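Local coordinates for protein small COPII coat GTPase SAR1 (PDB 6VS4) that is a small GTPase of the ADP-ribosylation factor family, belongs to the COPII coat and binds GDP, at residues E120-V125 with K165-Q170; E151-T154 with A160-Q163. All coordinates share one frame; numbering follows the deposited sequence. Where two conformers were deposited one is given.

Contact 1 of 2, residues E120-V125 with K165-Q170; sequences ERFQEV and KSWLSQ
The phenyl ring of F122 meets the side chains of W167 and L168, and the contact across these segments is entirely apolar. CE2 of F122 lies 3.7 Å from CH2 of W167 and 3.8 Å from CZ3 of W167, and the six-membered part of the indole reaches the phenyl group at its edge, near the phenyl plane; relative to the indole the approach is oblique. With centroids 5.6 Å apart and planes inclined by 57°, the pair is neither a parallel stack nor a proper T-shape, although the two side chains cross at about a right angle. The indole gets there because CG of W167 stands anti to the backbone N (chi1 179°), which carries the six-membered ring out to the phenyl group. L168 supplies a second, aliphatic surface: its CD2 methyl approaches the phenyl ring obliquely, 3.7 Å from CZ of F122. One aromatic ring thus bears on two consecutive residues of helix 162-172. The backbones stay well apart, the nearest CA atoms being those of F122 and L168 at 8.9 Å, so side chains span the gap and bury 111 Å² in total. R121, at the N-cap position, pairs with D48 and, by a weak hydrogen bond within a salt bridge, with E124; neither residue touches 165-170. The phenyl ring also touches E171, while W167 leans on V119 and L168 on V116 in the loop after strand 109-115. V125 packs on I47 of strand 40-47 and S169 on I188 of strand 186-190, setting both helices against the central sheet.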
loop_
_atom_site.group_PDB
_atom_site.type_symbol
_atom_site.label_atom_id
_atom_site.label_comp_id
_atom_site.label_asym_id
_atom_site.label_seq_id
_atom_site.Cartn_x
_atom_site.Cartn_y
_atom_site.Cartn_z
ATOM N N GLU A 120 -2.785 24.700 -35.127
ATOM C CA GLU A 120 -2.271 25.127 -36.428
ATOM C C GLU A 120 -2.100 23.967 -37.402
ATOM O O GLU A 120 -2.116 24.187 -38.621
ATOM C CB GLU A 120 -0.956 25.892 -36.253
ATOM C CG GLU A 120 -1.110 27.207 -35.480
ATOM C CD GLU A 120 -2.178 28.136 -36.066
ATOM O OE1 GLU A 120 -2.274 28.241 -37.310
ATOM O OE2 GLU A 120 -2.920 28.767 -35.280
ATOM N N ARG A 121 -1.931 22.743 -36.896
ATOM C CA ARG A 121 -1.741 21.568 -37.734
ATOM C C ARG A 121 -3.038 20.799 -37.950
ATOM O O ARG A 121 -3.001 19.637 -38.371
ATOM C CB ARG A 121 -0.671 20.664 -37.124
ATOM C CG ARG A 121 0.679 21.353 -36.964
ATOM C CD ARG A 121 1.671 20.469 -36.245
ATOM N NE ARG A 121 2.093 19.330 -37.044
ATOM C CZ ARG A 121 2.668 18.247 -36.534
ATOM N NH1 ARG A 121 2.873 18.158 -35.225
ATOM N NH2 ARG A 121 3.030 17.249 -37.330
ATOM N N PHE A 122 -4.186 21.439 -37.704
ATOM C CA PHE A 122 -5.480 20.795 -37.901
ATOM C C PHE A 122 -5.741 20.469 -39.363
ATOM O O PHE A 122 -6.537 19.569 -39.653
ATOM C CB PHE A 122 -6.603 21.681 -37.360
ATOM C CG PHE A 122 -6.863 21.501 -35.890
ATOM C CD1 PHE A 122 -6.191 20.531 -35.169
ATOM C CD2 PHE A 122 -7.777 22.307 -35.227
ATOM C CE1 PHE A 122 -6.431 20.361 -33.807
ATOM C CE2 PHE A 122 -8.021 22.144 -33.870
ATOM C CZ PHE A 122 -7.347 21.174 -33.159
ATOM N N GLN A 123 -5.097 21.185 -40.285
ATOM C CA GLN A 123 -5.246 20.871 -41.701
ATOM C C GLN A 123 -4.576 19.547 -42.047
ATOM O O GLN A 123 -5.125 18.756 -42.823
ATOM C CB GLN A 123 -4.680 22.010 -42.548
ATOM C CG GLN A 123 -4.998 21.882 -44.026
ATOM C CD GLN A 123 -6.488 21.800 -44.293
ATOM O OE1 GLN A 123 -7.294 22.387 -43.575
ATOM N NE2 GLN A 123 -6.859 21.067 -45.335
ATOM N N GLU A 124 -3.399 19.280 -41.476
ATOM C CA GLU A 124 -2.798 17.958 -41.631
ATOM C C GLU A 124 -3.692 16.879 -41.041
ATOM O O GLU A 124 -3.843 15.802 -41.628
ATOM C CB GLU A 124 -1.428 17.900 -40.957
ATOM C CG GLU A 124 -0.420 18.916 -41.423
ATOM C CD GLU A 124 0.930 18.690 -40.778
ATOM O OE1 GLU A 124 1.339 17.516 -40.664
ATOM O OE2 GLU A 124 1.576 19.682 -40.379
ATOM N N VAL A 125 -4.294 17.149 -39.881
ATOM C CA VAL A 125 -5.126 16.145 -39.222
ATOM C C VAL A 125 -6.300 15.762 -40.109
ATOM O O VAL A 125 -6.603 14.577 -40.288
ATOM C CB VAL A 125 -5.605 16.648 -37.848
ATOM C CG1 VAL A 125 -6.610 15.674 -37.253
ATOM C CG2 VAL A 125 -4.426 16.844 -36.904
ATOM N N LYS A 165 -16.305 20.951 -28.563
ATOM C CA LYS A 165 -16.450 19.689 -29.280
ATOM C C LYS A 165 -16.906 19.926 -30.718
ATOM O O LYS A 165 -16.385 19.306 -31.652
ATOM C CB LYS A 165 -17.417 18.775 -28.533
ATOM C CG LYS A 165 -16.839 18.226 -27.230
ATOM C CD LYS A 165 -17.923 17.732 -26.277
ATOM C CE LYS A 165 -18.801 16.674 -26.897
ATOM N NZ LYS A 165 -20.032 16.491 -26.086
ATOM N N SER A 166 -17.843 20.856 -30.921
ATOM C CA SER A 166 -18.270 21.176 -32.279
ATOM C C SER A 166 -17.131 21.778 -33.091
ATOM O O SER A 166 -16.935 21.417 -34.255
ATOM C CB SER A 166 -19.458 22.137 -32.249
ATOM O OG SER A 166 -20.665 21.455 -31.973
ATOM N N TRP A 167 -16.350 22.676 -32.485
ATOM C CA TRP A 167 -15.251 23.318 -33.202
ATOM C C TRP A 167 -14.169 22.313 -33.586
ATOM O O TRP A 167 -13.598 22.398 -34.680
ATOM C CB TRP A 167 -14.666 24.445 -32.354
ATOM C CG TRP A 167 -13.511 25.163 -32.975
ATOM C CD1 TRP A 167 -13.554 26.070 -34.005
ATOM C CD2 TRP A 167 -12.131 25.028 -32.618
ATOM N NE1 TRP A 167 -12.287 26.516 -34.296
ATOM C CE2 TRP A 167 -11.396 25.895 -33.458
ATOM C CE3 TRP A 167 -11.446 24.268 -31.658
ATOM C CZ2 TRP A 167 -10.008 26.013 -33.373
ATOM C CZ3 TRP A 167 -10.068 24.385 -31.575
ATOM C CH2 TRP A 167 -9.364 25.249 -32.432
ATOM N N LEU A 168 -13.864 21.361 -32.697
ATOM C CA LEU A 168 -12.884 20.329 -33.025
ATOM C C LEU A 168 -13.351 19.497 -34.210
ATOM O O LEU A 168 -12.579 19.227 -35.137
ATOM C CB LEU A 168 -12.628 19.431 -31.815
ATOM C CG LEU A 168 -11.791 20.006 -30.681
ATOM C CD1 LEU A 168 -11.668 18.975 -29.574
ATOM C CD2 LEU A 168 -10.424 20.418 -31.194
ATOM N N SER A 169 -14.618 19.079 -34.191
ATOM C CA SER A 169 -15.149 18.306 -35.307
ATOM C C SER A 169 -15.164 19.128 -36.591
ATOM O O SER A 169 -14.913 18.593 -37.677
ATOM C CB SER A 169 -16.549 17.797 -34.970
ATOM O OG SER A 169 -16.483 16.660 -34.122
ATOM N N GLN A 170 -15.441 20.432 -36.484
ATOM C CA GLN A 170 -15.489 21.282 -37.674
ATOM C C GLN A 170 -14.112 21.420 -38.310
ATOM O O GLN A 170 -13.983 21.386 -39.536
ATOM C CB GLN A 170 -16.051 22.661 -37.320
ATOM C CG GLN A 170 -15.983 23.661 -38.459
ATOM C CD GLN A 170 -16.509 25.034 -38.080
ATOM O OE1 GLN A 170 -17.426 25.556 -38.713
ATOM N NE2 GLN A 170 -15.904 25.644 -37.074
#

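Contact 2 of 2, residues E151-T154 with A160-Q163; sequences EGHT and ADYQ
This is a surface contact carried by a single side-chain hydrogen bond, H153 to D161, joining the loop that follows strand 141-146 to the start of helix 162-172. NE2 of H153 donates to OD2 of D161 over 2.9 Å, with an N-H...O angle of 157°. The carboxylate oxygen sits at the edge of the imidazole, close to its plane, and accepts the N-H with its anti lone pair, the one pointing away from OD1. Ring and carboxylate planes are turned 61° apart, so the two groups are far from coplanar. CG of D161 is anti to the backbone N (chi1 -169°), a torsion that extends the carboxylate towards the histidine. ND1 of H153 bonds to the hydroxyl of T157, making two bonds, one at each ring nitrogen, that would hold the rotation of the imidazole; W164 also meets the ring with inclined planes. D161 has a second task: its OD1 makes a weak bond to the backbone N of W164, an N-cap, while the residue itself centres an inverse gamma turn. This is a His-carboxylate hydrogen bond combined with helix capping, by which the short helix 155-159 is bracketed at the periphery of a P-loop GTPase fold.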
loop_
_atom_site.group_PDB
_atom_site.type_symbol
_atom_site.label_atom_id
_atom_site.label_comp_id
_atom_site.label_asym_id
_atom_site.label_seq_id
_atom_site.Cartn_x
_atom_site.Cartn_y
_atom_site.Cartn_z
ATOM N N GLU A 151 -5.735 22.311 -22.659
ATOM C CA GLU A 151 -6.818 23.289 -22.689
ATOM C C GLU A 151 -7.445 23.500 -21.321
ATOM O O GLU A 151 -8.469 24.182 -21.218
ATOM C CB GLU A 151 -7.893 22.874 -23.694
ATOM C CG GLU A 151 -7.370 22.779 -25.110
ATOM C CD GLU A 151 -6.707 24.071 -25.552
ATOM O OE1 GLU A 151 -7.319 25.154 -25.402
ATOM O OE2 GLU A 151 -5.560 24.003 -26.041
ATOM N N GLY A 152 -6.860 22.914 -20.277
ATOM C CA GLY A 152 -7.399 22.989 -18.933
ATOM C C GLY A 152 -8.606 22.114 -18.675
ATOM O O GLY A 152 -9.322 22.338 -17.694
ATOM N N HIS A 153 -8.821 21.089 -19.492
ATOM C CA HIS A 153 -9.982 20.218 -19.385
ATOM C C HIS A 153 -9.604 18.889 -18.744
ATOM O O HIS A 153 -8.484 18.395 -18.916
ATOM C CB HIS A 153 -10.597 19.929 -20.760
ATOM C CG HIS A 153 -11.645 20.910 -21.183
ATOM N ND1 HIS A 153 -12.653 21.335 -20.346
ATOM C CD2 HIS A 153 -11.858 21.527 -22.371
ATOM C CE1 HIS A 153 -13.428 22.190 -20.991
ATOM N NE2 HIS A 153 -12.969 22.320 -22.221
ATOM N N THR A 154 -10.539 18.346 -17.977
ATOM C CA THR A 154 -10.612 16.928 -17.655
ATOM C C THR A 154 -11.565 16.251 -18.625
ATOM O O THR A 154 -12.264 16.919 -19.392
ATOM C CB THR A 154 -11.105 16.755 -16.224
ATOM O OG1 THR A 154 -12.467 17.199 -16.145
ATOM C CG2 THR A 154 -10.253 17.572 -15.249
ATOM N N ALA A 160 -18.684 18.306 -21.440
ATOM C CA ALA A 160 -19.704 19.329 -21.281
ATOM C C ALA A 160 -19.445 20.576 -22.123
ATOM O O ALA A 160 -20.309 21.457 -22.177
ATOM C CB ALA A 160 -19.814 19.728 -19.804
ATOM N N ASP A 161 -18.281 20.672 -22.768
ATOM C CA ASP A 161 -17.901 21.849 -23.553
ATOM C C ASP A 161 -18.371 21.674 -24.999
ATOM O O ASP A 161 -17.585 21.473 -25.929
ATOM C CB ASP A 161 -16.394 22.071 -23.466
ATOM C CG ASP A 161 -15.960 23.419 -24.031
ATOM O OD1 ASP A 161 -16.817 24.155 -24.564
ATOM O OD2 ASP A 161 -14.755 23.750 -23.934
ATOM N N TYR A 162 -19.697 21.750 -25.175
ATOM C CA TYR A 162 -20.283 21.419 -26.471
ATOM C C TYR A 162 -19.806 22.357 -27.576
ATOM O O TYR A 162 -19.707 21.935 -28.735
ATOM C CB TYR A 162 -21.813 21.400 -26.386
ATOM C CG TYR A 162 -22.483 22.714 -26.064
ATOM C CD1 TYR A 162 -22.810 23.611 -27.075
ATOM C CD2 TYR A 162 -22.829 23.045 -24.756
ATOM C CE1 TYR A 162 -23.439 24.811 -26.797
ATOM C CE2 TYR A 162 -23.462 24.252 -24.467
ATOM C CZ TYR A 162 -23.763 25.128 -25.494
ATOM O OH TYR A 162 -24.390 26.328 -25.235
ATOM N N GLN A 163 -19.503 23.617 -27.248
ATOM C CA GLN A 163 -18.941 24.520 -28.250
ATOM C C GLN A 163 -17.603 24.002 -28.769
ATOM O O GLN A 163 -17.386 23.906 -29.981
ATOM C CB GLN A 163 -18.761 25.927 -27.670
ATOM C CG GLN A 163 -20.039 26.653 -27.296
ATOM C CD GLN A 163 -19.786 28.080 -26.818
ATOM O OE1 GLN A 163 -19.411 28.949 -27.603
ATOM N NE2 GLN A 163 -19.999 28.325 -25.527
#

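From the N terminus, the chain passes through strand 109-115 and reaches 120-125, where helix 122-135 begins. Strand 141-146 follows, then the loop with 151-154, the short helix 155-159, and 160-163, which completes contact 2 across only five intervening residues. Helix 162-172 continues directly into 165-170, and there contact 1 closes a much larger loop, with 39 residues between its segments. Contact 2 therefore lies wholly within that loop, and the two contacts do not cross. Their centres are about 15 Å apart, and helix 162-172 serves both: the residue capping its start is tied to the loop after strand 141-146, its later turns to helix 122-135.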